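PDB 3QFQ: large T antigen from Merkel cell polyomavirus, which probably recognises the viral origin of replication through its origin-binding domain, the DNA-bound fragment described here. Local coordinates for residues H65-F75 with M107-C115. Sequence-based numbering, arbitrary orientation.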
ATOM      1  N   HIS B  65     -19.251 -24.356  22.959  1.00 94.59           N
ATOM      2  CA  HIS B  65     -20.224 -24.933  23.878  1.00 92.14           C
ATOM      3  C   HIS B  65     -21.539 -24.155  23.885  1.00102.42           C
ATOM      4  O   HIS B  65     -21.637 -23.074  23.306  1.00102.85           O
ATOM      5  CB  HIS B  65     -19.643 -24.991  25.290  1.00 88.07           C
ATOM      6  CG  HIS B  65     -18.360 -25.761  25.385  1.00 91.23           C
ATOM      7  ND1 HIS B  65     -18.297 -27.033  25.899  1.00106.01           N
ATOM      8  CD2 HIS B  65     -17.097 -25.428  25.028  1.00 90.15           C
ATOM      9  CE1 HIS B  65     -17.042 -27.459  25.858  1.00104.35           C
ATOM     10  NE2 HIS B  65     -16.299 -26.507  25.335  1.00 96.99           N
ATOM     11  N   ALA B  66     -22.547 -24.711  24.551  1.00118.27           N
ATOM     12  CA  ALA B  66     -23.855 -24.069  24.641  1.00127.33           C
ATOM     13  C   ALA B  66     -24.055 -23.399  25.999  1.00133.66           C
ATOM     14  O   ALA B  66     -24.034 -24.060  27.038  1.00141.69           O
ATOM     15  CB  ALA B  66     -24.961 -25.082  24.377  1.00131.96           C
ATOM     16  N   CYS B  67     -24.248 -22.084  25.985  1.00130.04           N
ATOM     17  CA  CYS B  67     -24.417 -21.328  27.221  1.00133.93           C
ATOM     18  C   CYS B  67     -25.770 -20.629  27.269  1.00139.02           C
ATOM     19  O   CYS B  67     -26.367 -20.340  26.233  1.00140.72           O
ATOM     20  CB  CYS B  67     -23.288 -20.308  27.381  1.00132.53           C
ATOM     21  SG  CYS B  67     -23.471 -19.197  28.799  1.00124.20           S
ATOM     22  N   GLU B  68     -26.251 -20.364  28.480  1.00139.76           N
ATOM     23  CA  GLU B  68     -27.535 -19.701  28.659  1.00137.52           C
ATOM     24  C   GLU B  68     -27.537 -18.334  27.984  1.00133.38           C
ATOM     25  O   GLU B  68     -26.762 -17.449  28.348  1.00128.18           O
ATOM     26  CB  GLU B  68     -27.872 -19.571  30.141  1.00133.39           C
ATOM     27  N   LEU B  69     -28.401 -18.176  26.987  1.00134.76           N
ATOM     28  CA  LEU B  69     -28.540 -16.903  26.293  1.00137.64           C
ATOM     29  C   LEU B  69     -27.240 -16.494  25.605  1.00138.69           C
ATOM     30  O   LEU B  69     -26.853 -15.325  25.641  1.00139.71           O
ATOM     31  CB  LEU B  69     -28.987 -15.821  27.266  1.00140.27           C
ATOM     32  N   GLY B  70     -26.572 -17.459  24.982  1.00137.30           N
ATOM     33  CA  GLY B  70     -25.324 -17.192  24.289  1.00130.37           C
ATOM     34  C   GLY B  70     -24.639 -18.445  23.773  1.00120.35           C
ATOM     35  O   GLY B  70     -25.288 -19.462  23.523  1.00117.44           O
ATOM     36  N   CYS B  71     -23.321 -18.363  23.608  1.00115.82           N
ATOM     37  CA  CYS B  71     -22.531 -19.488  23.119  1.00112.21           C
ATOM     38  C   CYS B  71     -21.037 -19.214  23.273  1.00 99.25           C
ATOM     39  O   CYS B  71     -20.468 -18.398  22.546  1.00 94.69           O
ATOM     40  CB  CYS B  71     -22.865 -19.781  21.654  1.00118.38           C
ATOM     41  SG  CYS B  71     -21.971 -21.185  20.949  1.00125.44           S
ATOM     42  N   ILE B  72     -20.407 -19.901  24.221  1.00 98.83           N
ATOM     43  CA  ILE B  72     -18.981 -19.721  24.477  1.00103.85           C
ATOM     44  C   ILE B  72     -18.118 -20.666  23.647  1.00106.50           C
ATOM     45  O   ILE B  72     -18.389 -21.862  23.567  1.00112.52           O
ATOM     46  CB  ILE B  72     -18.633 -19.918  25.967  1.00110.63           C
ATOM     47  CG1 ILE B  72     -18.993 -18.669  26.776  1.00119.14           C
ATOM     48  CG2 ILE B  72     -17.153 -20.227  26.132  1.00105.64           C
ATOM     49  CD1 ILE B  72     -20.476 -18.434  26.922  1.00128.99           C
ATOM     50  N   LEU B  73     -17.073 -20.118  23.035  1.00105.01           N
ATOM     51  CA  LEU B  73     -16.135 -20.921  22.261  1.00103.90           C
ATOM     52  C   LEU B  73     -14.703 -20.676  22.727  1.00 90.42           C
ATOM     53  O   LEU B  73     -14.151 -19.594  22.524  1.00 92.33           O
ATOM     54  CB  LEU B  73     -16.273 -20.616  20.766  1.00108.78           C
ATOM     55  CG  LEU B  73     -15.423 -21.428  19.781  1.00113.44           C
ATOM     56  CD1 LEU B  73     -16.026 -21.382  18.385  1.00120.69           C
ATOM     57  CD2 LEU B  73     -13.975 -20.956  19.757  1.00105.82           C
ATOM     58  N   LEU B  74     -14.104 -21.683  23.354  1.00 72.01           N
ATOM     59  CA  LEU B  74     -12.718 -21.579  23.795  1.00 68.72           C
ATOM     60  C   LEU B  74     -11.777 -22.348  22.872  1.00 72.41           C
ATOM     61  O   LEU B  74     -12.197 -23.256  22.155  1.00 79.85           O
ATOM     62  CB  LEU B  74     -12.567 -22.049  25.247  1.00 73.53           C
ATOM     63  CG  LEU B  74     -13.210 -23.374  25.668  1.00 75.29           C
ATOM     64  CD1 LEU B  74     -12.655 -24.540  24.872  1.00 68.21           C
ATOM     65  CD2 LEU B  74     -13.014 -23.610  27.161  1.00 86.42           C
ATOM     66  N   PHE B  75     -10.504 -21.970  22.887  1.00 76.68           N
ATOM     67  CA  PHE B  75      -9.512 -22.591  22.022  1.00 83.78           C
ATOM     68  C   PHE B  75      -8.096 -22.299  22.502  1.00 89.92           C
ATOM     69  O   PHE B  75      -7.881 -21.455  23.371  1.00 92.70           O
ATOM     70  CB  PHE B  75      -9.683 -22.113  20.577  1.00 84.08           C
ATOM     71  CG  PHE B  75      -9.503 -20.633  20.402  1.00 94.94           C
ATOM     72  CD1 PHE B  75      -8.276 -20.109  20.033  1.00100.75           C
ATOM     73  CD2 PHE B  75     -10.562 -19.764  20.605  1.00 92.27           C
ATOM     74  CE1 PHE B  75      -8.110 -18.742  19.869  1.00 91.43           C
ATOM     75  CE2 PHE B  75     -10.402 -18.402  20.443  1.00 80.16           C
ATOM     76  CZ  PHE B  75      -9.174 -17.891  20.074  1.00 74.15           C
ATOM     77  N   MET B 107      -7.562 -23.650  31.913  1.00 82.05           N
ATOM     78  CA  MET B 107      -8.333 -24.247  30.829  1.00 86.54           C
ATOM     79  C   MET B 107      -9.038 -25.552  31.214  1.00 85.15           C
ATOM     80  O   MET B 107     -10.207 -25.744  30.883  1.00 78.71           O
ATOM     81  CB  MET B 107      -7.449 -24.469  29.598  1.00 81.77           C
ATOM     82  CG  MET B 107      -8.218 -24.941  28.377  1.00 81.79           C
ATOM     83  SD  MET B 107      -9.352 -23.687  27.746  1.00112.82           S
ATOM     84  CE  MET B 107      -8.346 -22.941  26.466  1.00 66.83           C
ATOM     85  N   PRO B 108      -8.332 -26.460  31.908  1.00 85.48           N
ATOM     86  CA  PRO B 108      -8.973 -27.732  32.263  1.00 90.54           C
ATOM     87  C   PRO B 108     -10.206 -27.537  33.139  1.00 81.75           C
ATOM     88  O   PRO B 108     -11.185 -28.272  33.002  1.00 65.89           O
ATOM     89  CB  PRO B 108      -7.878 -28.473  33.040  1.00 96.72           C
ATOM     90  CG  PRO B 108      -6.926 -27.407  33.487  1.00 94.92           C
ATOM     91  CD  PRO B 108      -6.945 -26.387  32.396  1.00 86.81           C
ATOM     92  N   GLU B 109     -10.156 -26.554  34.028  1.00 86.54           N
ATOM     93  CA  GLU B 109     -11.267 -26.277  34.924  1.00 93.78           C
ATOM     94  C   GLU B 109     -12.452 -25.745  34.130  1.00 95.18           C
ATOM     95  O   GLU B 109     -13.604 -26.088  34.403  1.00 95.79           O
ATOM     96  CB  GLU B 109     -10.838 -25.264  35.983  1.00 99.25           C
ATOM     97  CG  GLU B 109      -9.509 -25.605  36.646  1.00111.38           C
ATOM     98  CD  GLU B 109      -9.577 -26.866  37.486  1.00133.12           C
ATOM     99  OE1 GLU B 109     -10.687 -27.223  37.937  1.00147.39           O
ATOM    100  OE2 GLU B 109      -8.523 -27.502  37.699  1.00134.66           O
ATOM    101  N   MET B 110     -12.155 -24.910  33.139  1.00 91.12           N
ATOM    102  CA  MET B 110     -13.184 -24.308  32.301  1.00 91.54           C
ATOM    103  C   MET B 110     -13.942 -25.350  31.483  1.00 95.51           C
ATOM    104  O   MET B 110     -15.169 -25.426  31.549  1.00101.16           O
ATOM    105  CB  MET B 110     -12.573 -23.265  31.365  1.00 97.31           C
ATOM    106  CG  MET B 110     -13.586 -22.601  30.449  1.00 96.75           C
ATOM    107  SD  MET B 110     -14.727 -21.528  31.343  1.00110.61           S
ATOM    108  CE  MET B 110     -13.609 -20.239  31.879  1.00 85.89           C
ATOM    109  N   TYR B 111     -13.204 -26.140  30.709  1.00 95.16           N
ATOM    110  CA  TYR B 111     -13.795 -27.164  29.851  1.00100.83           C
ATOM    111  C   TYR B 111     -14.824 -27.989  30.613  1.00 99.46           C
ATOM    112  O   TYR B 111     -15.989 -28.063  30.222  1.00 97.34           O
ATOM    113  CB  TYR B 111     -12.701 -28.075  29.282  1.00 99.53           C
ATOM    114  CG  TYR B 111     -13.157 -29.070  28.227  1.00 98.28           C
ATOM    115  CD1 TYR B 111     -12.275 -29.519  27.251  1.00101.74           C
ATOM    116  CD2 TYR B 111     -14.455 -29.570  28.212  1.00 94.03           C
ATOM    117  CE1 TYR B 111     -12.670 -30.428  26.288  1.00104.52           C
ATOM    118  CE2 TYR B 111     -14.860 -30.482  27.251  1.00 93.96           C
ATOM    119  CZ  TYR B 111     -13.963 -30.907  26.291  1.00101.78           C
ATOM    120  OH  TYR B 111     -14.360 -31.812  25.334  1.00103.59           O
ATOM    121  N   ASN B 112     -14.386 -28.609  31.703  1.00 92.51           N
ATOM    122  CA  ASN B 112     -15.259 -29.464  32.495  1.00101.57           C
ATOM    123  C   ASN B 112     -16.454 -28.709  33.065  1.00105.98           C
ATOM    124  O   ASN B 112     -17.504 -29.296  33.321  1.00104.11           O
ATOM    125  CB  ASN B 112     -14.466 -30.140  33.615  1.00109.33           C
ATOM    126  CG  ASN B 112     -13.282 -30.927  33.092  1.00120.52           C
ATOM    127  OD1 ASN B 112     -13.233 -31.290  31.917  1.00112.55           O
ATOM    128  ND2 ASN B 112     -12.319 -31.198  33.964  1.00133.18           N
ATOM    129  N   ASN B 113     -16.289 -27.405  33.261  1.00108.58           N
ATOM    130  CA  ASN B 113     -17.374 -26.575  33.770  1.00113.88           C
ATOM    131  C   ASN B 113     -18.402 -26.282  32.685  1.00111.41           C
ATOM    132  O   ASN B 113     -19.570 -26.018  32.972  1.00117.68           O
ATOM    133  CB  ASN B 113     -16.827 -25.268  34.347  1.00112.62           C
ATOM    134  CG  ASN B 113     -17.805 -24.595  35.294  1.00104.66           C
ATOM    135  OD1 ASN B 113     -19.019 -24.652  35.100  1.00110.75           O
ATOM    136  ND2 ASN B 113     -17.277 -23.959  36.332  1.00 89.09           N
ATOM    137  N   LEU B 114     -17.958 -26.335  31.432  1.00100.66           N
ATOM    138  CA  LEU B 114     -18.841 -26.098  30.297  1.00 97.31           C
ATOM    139  C   LEU B 114     -19.482 -27.398  29.829  1.00107.14           C
ATOM    140  O   LEU B 114     -20.105 -27.453  28.769  1.00106.68           O
ATOM    141  CB  LEU B 114     -18.076 -25.440  29.149  1.00 88.32           C
ATOM    142  CG  LEU B 114     -17.443 -24.085  29.462  1.00 86.32           C
ATOM    143  CD1 LEU B 114     -16.718 -23.538  28.242  1.00 79.68           C
ATOM    144  CD2 LEU B 114     -18.496 -23.101  29.949  1.00 93.90           C
ATOM    145  N   CYS B 115     -19.320 -28.446  30.629  1.00111.78           N
ATOM    146  CA  CYS B 115     -19.938 -29.736  30.356  1.00112.99           C
ATOM    147  C   CYS B 115     -20.853 -30.121  31.513  1.00120.92           C
ATOM    148  O   CYS B 115     -21.319 -31.257  31.600  1.00129.06           O
ATOM    149  CB  CYS B 115     -18.867 -30.809  30.151  1.00110.72           C
ATOM    150  SG  CYS B 115     -17.733 -30.470  28.785  1.00 94.17           S
TER
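His65 and Leu114 have the closest CA atoms of any pair across the contact, and their side chains illustrate how the last helix of the domain can be seated on a β-sheet largely through apolar and aromatic packing. The imidazole lies with one face against Leu114, whose CB stands 3.8 Å from the ring centroid in a CH-pi contact displaced toward the rim. Farther along the same leucine, CD1 reaches His65 CD2 at 3.7 Å. Tyr111 comes from another side: the two rings form an offset edge-to-face pair, the edge of His65 turned toward the Tyr111 ring and CE1 nearest to its CE2, with the planes at 72° and the centroids 5.5 Å apart. Hydrogen bonds at both nitrogens, ND1 with Lys120 O and NE2 with Ser63 OG, hold the imidazole in its rotation and satisfy the polar atoms of this buried ring.

Leu74 carries the second half of the contact. Its CG sits between the backbone N and carbonyl carbon (chi1 48°), and from there the CD2 methyl is directed to the helix, 3.5 Å from Met110 CG and 3.7 Å from Met107 SD. Leu114 CD1 links the two halves, meeting Leu74 CD2 at 3.9 Å and Ile72 CG2 at 4.0 Å. Met107 bends at both chi2 and chi3, which brings its CE to the backbone carbonyl of Phe75 rather than to the ring.

Helix 107-113 runs roughly antiparallel to strand 71-75, at an angle of 146°; their axes approach to 10.5 Å, and the helix packs on one side of the antiparallel sheet of the origin-binding domain. Strand 71-77 is flanked by strands 59-64 and 34-42; Leu74 also touches Phe61 and Ala39, while Cys71 touches Ser44 and Ala47 of helix 44-53.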